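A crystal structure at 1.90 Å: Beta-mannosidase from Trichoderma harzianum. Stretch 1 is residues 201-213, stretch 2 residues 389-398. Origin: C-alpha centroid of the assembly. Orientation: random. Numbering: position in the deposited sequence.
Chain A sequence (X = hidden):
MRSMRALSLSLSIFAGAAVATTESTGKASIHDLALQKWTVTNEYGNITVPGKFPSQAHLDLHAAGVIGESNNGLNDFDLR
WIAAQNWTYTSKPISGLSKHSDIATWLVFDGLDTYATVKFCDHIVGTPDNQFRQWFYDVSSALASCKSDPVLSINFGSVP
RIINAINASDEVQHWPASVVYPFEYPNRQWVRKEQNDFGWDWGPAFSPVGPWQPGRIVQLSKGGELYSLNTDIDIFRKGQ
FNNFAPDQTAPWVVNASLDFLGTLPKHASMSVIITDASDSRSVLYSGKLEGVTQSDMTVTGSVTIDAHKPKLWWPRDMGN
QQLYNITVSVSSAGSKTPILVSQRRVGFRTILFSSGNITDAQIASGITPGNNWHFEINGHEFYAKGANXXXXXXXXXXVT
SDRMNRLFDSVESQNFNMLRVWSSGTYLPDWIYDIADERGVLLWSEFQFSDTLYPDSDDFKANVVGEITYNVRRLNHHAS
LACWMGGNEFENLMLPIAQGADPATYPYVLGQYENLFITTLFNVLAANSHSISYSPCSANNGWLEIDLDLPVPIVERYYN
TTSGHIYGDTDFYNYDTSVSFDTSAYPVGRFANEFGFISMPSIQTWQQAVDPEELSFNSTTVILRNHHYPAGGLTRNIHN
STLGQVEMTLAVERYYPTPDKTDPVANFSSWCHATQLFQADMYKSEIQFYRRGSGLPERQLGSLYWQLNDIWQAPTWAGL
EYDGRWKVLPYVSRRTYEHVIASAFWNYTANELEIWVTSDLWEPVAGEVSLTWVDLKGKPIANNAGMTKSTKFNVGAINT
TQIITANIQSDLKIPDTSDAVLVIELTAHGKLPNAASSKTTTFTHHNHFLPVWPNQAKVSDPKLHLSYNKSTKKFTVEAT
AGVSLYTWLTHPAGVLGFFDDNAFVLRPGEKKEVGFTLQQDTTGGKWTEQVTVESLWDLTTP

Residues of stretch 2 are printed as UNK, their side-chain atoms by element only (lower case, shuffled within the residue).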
# COMPACT_ATOMS: atom_id res chain seq x y z
N ASP A 201 23.06 -5.19 -5.23
CA ASP A 201 23.03 -4.39 -4.03
C ASP A 201 22.19 -3.12 -4.16
O ASP A 201 22.12 -2.38 -3.20
CB ASP A 201 24.45 -4.08 -3.48
CG ASP A 201 25.34 -3.35 -4.45
OD1 ASP A 201 24.93 -2.96 -5.57
OD2 ASP A 201 26.52 -3.13 -4.06
N TRP A 202 21.48 -2.93 -5.27
CA TRP A 202 20.48 -1.90 -5.41
C TRP A 202 19.17 -2.42 -6.00
O TRP A 202 18.35 -1.62 -6.34
CB TRP A 202 20.95 -0.72 -6.30
CG TRP A 202 21.86 -1.12 -7.39
CD1 TRP A 202 23.22 -0.90 -7.43
CD2 TRP A 202 21.54 -1.88 -8.54
NE1 TRP A 202 23.75 -1.46 -8.56
CE2 TRP A 202 22.73 -2.05 -9.26
CE3 TRP A 202 20.34 -2.42 -9.06
CZ2 TRP A 202 22.77 -2.76 -10.45
CZ3 TRP A 202 20.39 -3.07 -10.24
CH2 TRP A 202 21.57 -3.25 -10.94
N GLY A 203 18.99 -3.71 -6.16
CA GLY A 203 17.79 -4.24 -6.89
C GLY A 203 17.43 -5.64 -6.47
O GLY A 203 18.21 -6.32 -5.77
N PRO A 204 16.19 -6.07 -6.84
CA PRO A 204 15.61 -7.35 -6.46
C PRO A 204 16.07 -8.48 -7.39
O PRO A 204 16.79 -8.23 -8.41
CB PRO A 204 14.09 -7.11 -6.64
CG PRO A 204 14.02 -6.13 -7.77
CD PRO A 204 15.26 -5.26 -7.66
N ALA A 205 15.66 -9.70 -7.06
CA ALA A 205 16.07 -10.87 -7.80
C ALA A 205 14.88 -11.65 -8.29
O ALA A 205 14.58 -12.72 -7.72
CB ALA A 205 16.90 -11.77 -6.89
N PHE A 206 14.24 -11.16 -9.35
CA PHE A 206 13.01 -11.79 -9.84
C PHE A 206 13.22 -12.92 -10.85
O PHE A 206 12.27 -13.68 -11.13
CB PHE A 206 12.05 -10.73 -10.39
CG PHE A 206 11.45 -9.86 -9.31
CD1 PHE A 206 10.74 -10.45 -8.27
CD2 PHE A 206 11.62 -8.49 -9.32
CE1 PHE A 206 10.22 -9.67 -7.26
CE2 PHE A 206 11.09 -7.71 -8.30
CZ PHE A 206 10.38 -8.32 -7.28
N SER A 207 14.43 -13.00 -11.43
CA SER A 207 14.77 -13.96 -12.48
C SER A 207 13.60 -14.20 -13.45
O SER A 207 13.17 -15.36 -13.62
CB SER A 207 15.18 -15.29 -11.87
OG SER A 207 15.44 -16.22 -12.90
N PRO A 208 13.17 -13.15 -14.15
CA PRO A 208 12.04 -13.26 -15.08
C PRO A 208 12.42 -14.02 -16.35
O PRO A 208 13.63 -14.16 -16.68
CB PRO A 208 11.71 -11.80 -15.37
CG PRO A 208 13.04 -11.11 -15.27
CD PRO A 208 13.64 -11.77 -14.06
N VAL A 209 11.40 -14.55 -17.01
CA VAL A 209 11.58 -15.33 -18.24
C VAL A 209 10.45 -15.01 -19.18
O VAL A 209 9.35 -14.67 -18.73
CB VAL A 209 11.64 -16.86 -18.04
CG1 VAL A 209 12.84 -17.23 -17.17
CG2 VAL A 209 10.36 -17.39 -17.42
N GLY A 210 10.74 -15.12 -20.47
CA GLY A 210 9.73 -14.90 -21.50
C GLY A 210 10.33 -14.35 -22.79
O GLY A 210 11.55 -14.12 -22.88
N PRO A 211 9.46 -14.13 -23.79
CA PRO A 211 9.87 -13.55 -25.04
C PRO A 211 10.08 -12.06 -24.79
O PRO A 211 9.17 -11.25 -24.95
CB PRO A 211 8.67 -13.83 -25.96
CG PRO A 211 7.50 -13.81 -25.07
CD PRO A 211 8.00 -14.35 -23.75
N TRP A 212 11.28 -11.71 -24.38
CA TRP A 212 11.56 -10.38 -23.88
C TRP A 212 11.81 -9.33 -24.94
O TRP A 212 11.88 -8.16 -24.63
CB TRP A 212 12.72 -10.45 -22.90
CG TRP A 212 14.03 -10.38 -23.48
CD1 TRP A 212 14.71 -11.38 -24.08
CD2 TRP A 212 14.89 -9.25 -23.48
NE1 TRP A 212 15.94 -10.94 -24.47
CE2 TRP A 212 16.08 -9.64 -24.09
CE3 TRP A 212 14.77 -7.95 -23.01
CZ2 TRP A 212 17.12 -8.76 -24.29
CZ3 TRP A 212 15.83 -7.10 -23.16
CH2 TRP A 212 16.97 -7.50 -23.83
N GLN A 213 11.97 -9.75 -26.17
CA GLN A 213 12.14 -8.84 -27.29
C GLN A 213 11.26 -9.31 -28.45
O GLN A 213 10.71 -10.38 -28.42
CB GLN A 213 13.58 -8.74 -27.71
CG GLN A 213 14.47 -7.98 -26.76
CD GLN A 213 14.30 -6.48 -26.81
OE1 GLN A 213 14.69 -5.83 -27.76
NE2 GLN A 213 13.73 -5.92 -25.77
N UNK A 389 24.39 4.25 -15.84
CA UNK A 389 23.01 3.86 -16.13
C UNK A 389 22.86 2.38 -15.82
O UNK A 389 23.56 1.54 -16.39
c UNK A 389 22.72 4.10 -17.60
c UNK A 389 21.35 3.62 -18.07
c UNK A 389 21.29 3.68 -19.58
c UNK A 389 20.28 4.48 -17.43
N UNK A 390 21.93 2.07 -14.93
CA UNK A 390 21.57 0.69 -14.62
C UNK A 390 20.18 0.43 -15.24
O UNK A 390 19.50 1.37 -15.68
c UNK A 390 20.48 1.21 -12.41
c UNK A 390 21.56 0.40 -13.11
c UNK A 390 22.94 0.67 -12.50
c UNK A 390 19.81 0.48 -11.28
N UNK A 391 19.78 -0.83 -15.35
CA UNK A 391 18.45 -1.06 -15.96
C UNK A 391 17.36 -0.32 -15.20
O UNK A 391 17.29 -0.44 -13.98
c UNK A 391 19.66 -3.10 -15.73
c UNK A 391 18.26 -2.57 -15.85
c UNK A 391 20.45 -2.09 -14.98
N UNK A 392 16.51 0.42 -15.90
CA UNK A 392 15.40 1.17 -15.20
C UNK A 392 14.29 0.28 -14.59
O UNK A 392 13.50 0.77 -13.79
c UNK A 392 14.80 2.01 -16.33
c UNK A 392 16.40 0.53 -17.35
c UNK A 392 15.03 1.16 -17.55
N UNK A 393 14.25 -1.02 -14.92
CA UNK A 393 13.17 -1.88 -14.48
C UNK A 393 13.72 -3.29 -14.35
O UNK A 393 14.70 -3.65 -15.01
c UNK A 393 10.64 -2.10 -14.86
o UNK A 393 10.29 -3.31 -14.71
o UNK A 393 9.85 -1.15 -14.55
c UNK A 393 12.01 -1.77 -15.46
N UNK A 394 13.11 -4.09 -13.48
CA UNK A 394 13.49 -5.49 -13.42
C UNK A 394 12.90 -6.28 -14.61
O UNK A 394 13.33 -7.41 -14.88
c UNK A 394 13.11 -6.09 -12.08
N UNK A 395 11.91 -5.69 -15.28
CA UNK A 395 11.25 -6.32 -16.42
C UNK A 395 11.37 -5.43 -17.67
O UNK A 395 10.60 -4.50 -17.89
c UNK A 395 9.82 -9.18 -13.29
c UNK A 395 9.15 -7.09 -12.42
c UNK A 395 9.65 -7.25 -14.73
c UNK A 395 9.43 -8.43 -12.22
c UNK A 395 9.80 -6.62 -16.08
c UNK A 395 9.25 -6.53 -13.66
c UNK A 395 9.95 -8.60 -14.54
N UNK A 396 12.35 -5.75 -18.49
CA UNK A 396 12.70 -4.91 -19.64
C UNK A 396 11.52 -4.69 -20.59
O UNK A 396 11.33 -3.58 -21.06
c UNK A 396 17.36 -1.41 -20.23
c UNK A 396 15.34 -2.56 -20.87
n UNK A 396 17.19 -4.76 -18.76
c UNK A 396 17.79 -2.46 -19.47
c UNK A 396 13.90 -5.49 -20.39
c UNK A 396 16.12 -1.46 -20.91
c UNK A 396 15.77 -3.66 -20.11
c UNK A 396 15.23 -4.95 -19.87
c UNK A 396 16.11 -5.58 -19.05
c UNK A 396 17.00 -3.57 -19.42
N UNK A 397 10.68 -5.71 -20.79
CA UNK A 397 9.55 -5.44 -21.68
C UNK A 397 8.67 -4.23 -21.33
O UNK A 397 8.09 -3.64 -22.24
c UNK A 397 9.79 -7.78 -21.39
c UNK A 397 8.76 -6.73 -21.63
c UNK A 397 10.71 -7.12 -20.39
N UNK A 398 8.55 -3.85 -20.06
CA UNK A 398 7.63 -2.75 -19.75
C UNK A 398 8.33 -1.40 -19.79
O UNK A 398 7.71 -0.36 -19.53
n UNK A 398 7.79 -3.46 -12.42
c UNK A 398 6.90 -2.98 -18.40
n UNK A 398 5.73 -3.40 -13.38
c UNK A 398 7.78 -3.01 -17.16
c UNK A 398 7.05 -3.39 -13.50
n UNK A 398 7.61 -3.35 -14.71
c UNK A 398 6.86 -3.22 -15.94

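Position 389 carries four side-chain carbons, forked at the second. It lies out of reach of stretch 1. This is Leu389.

Position 390 also has four carbons, but the fork is at the first, and one arm is two carbons long. The end of that arm sits over one face of the Trp202 ring. This is Ile390. Its CD1 lies 3.8 Å from the centroid of the six-membered ring of Trp202, 18° off the normal, a CH-pi contact. The closest pair is Ile390 CD1 and Trp202 CE3, at 3.7 Å.

Position 391 has three carbons that close a ring onto the backbone N. One of them approaches Trp202. This is Pro391, with CD 4.3 Å from Trp202 CH2.

Position 392 shows the same closed ring of three carbons but touches nothing on stretch 1. This is Pro392.

Position 393 has two carbons, the second carrying two oxygens. It too makes no contact across. A four-atom carboxylate side chain of this length is Asp393. Its OD1 accepts a hydrogen bond from the backbone N of position 395, at 2.9 Å.

Position 394 has a single carbon, which points toward stretch 1. It meets Phe206 and Pro204. This is Ala394. Its CB lies 3.9 Å from Phe206 CD2, at the ring edge, and 4.4 Å from Pro204 CG. Its carbonyl O is 3.7 Å from Pro208 CG.

Position 395 has one carbon and then a ring of six carbons, with no oxygen. The ring meets Phe206 and Pro208. This is Phe395. Its CZ is 3.6 Å from Phe206 CD2, and its CD1 is 3.7 Å from Pro208 CB. The two phenyl planes are 28° apart but slid, so they barely overlap.

Position 396 has one carbon, then fused five- and six-membered rings holding eight carbons and one nitrogen. The first carbon lies at the edge of the Trp212 ring. This is Trp396. Its CB is 3.7 Å from Trp212 CE3, and the edge of Trp212 is directed toward its face.

Position 397 is again three carbons closed onto N. One of them approaches Trp212. This is Pro397, with CG 3.9 Å from Trp212 O.

Position 398 has three carbons, a nitrogen, and a carbon with two more nitrogens. This is Arg398. It does not reach stretch 1. Its NE donates a hydrogen bond to Asp393 OD1 at 2.7 Å, part of a salt bridge within stretch 2.

The contact is apolar, with no hydrogen bond across it. Rings and short aliphatic groups pack along both stretches, burying 472 Å² in total. Asp393 OD1 and Arg398 NE pair within stretch 2.

Stretch 2, residues 389-398: LIPPDAFWPR
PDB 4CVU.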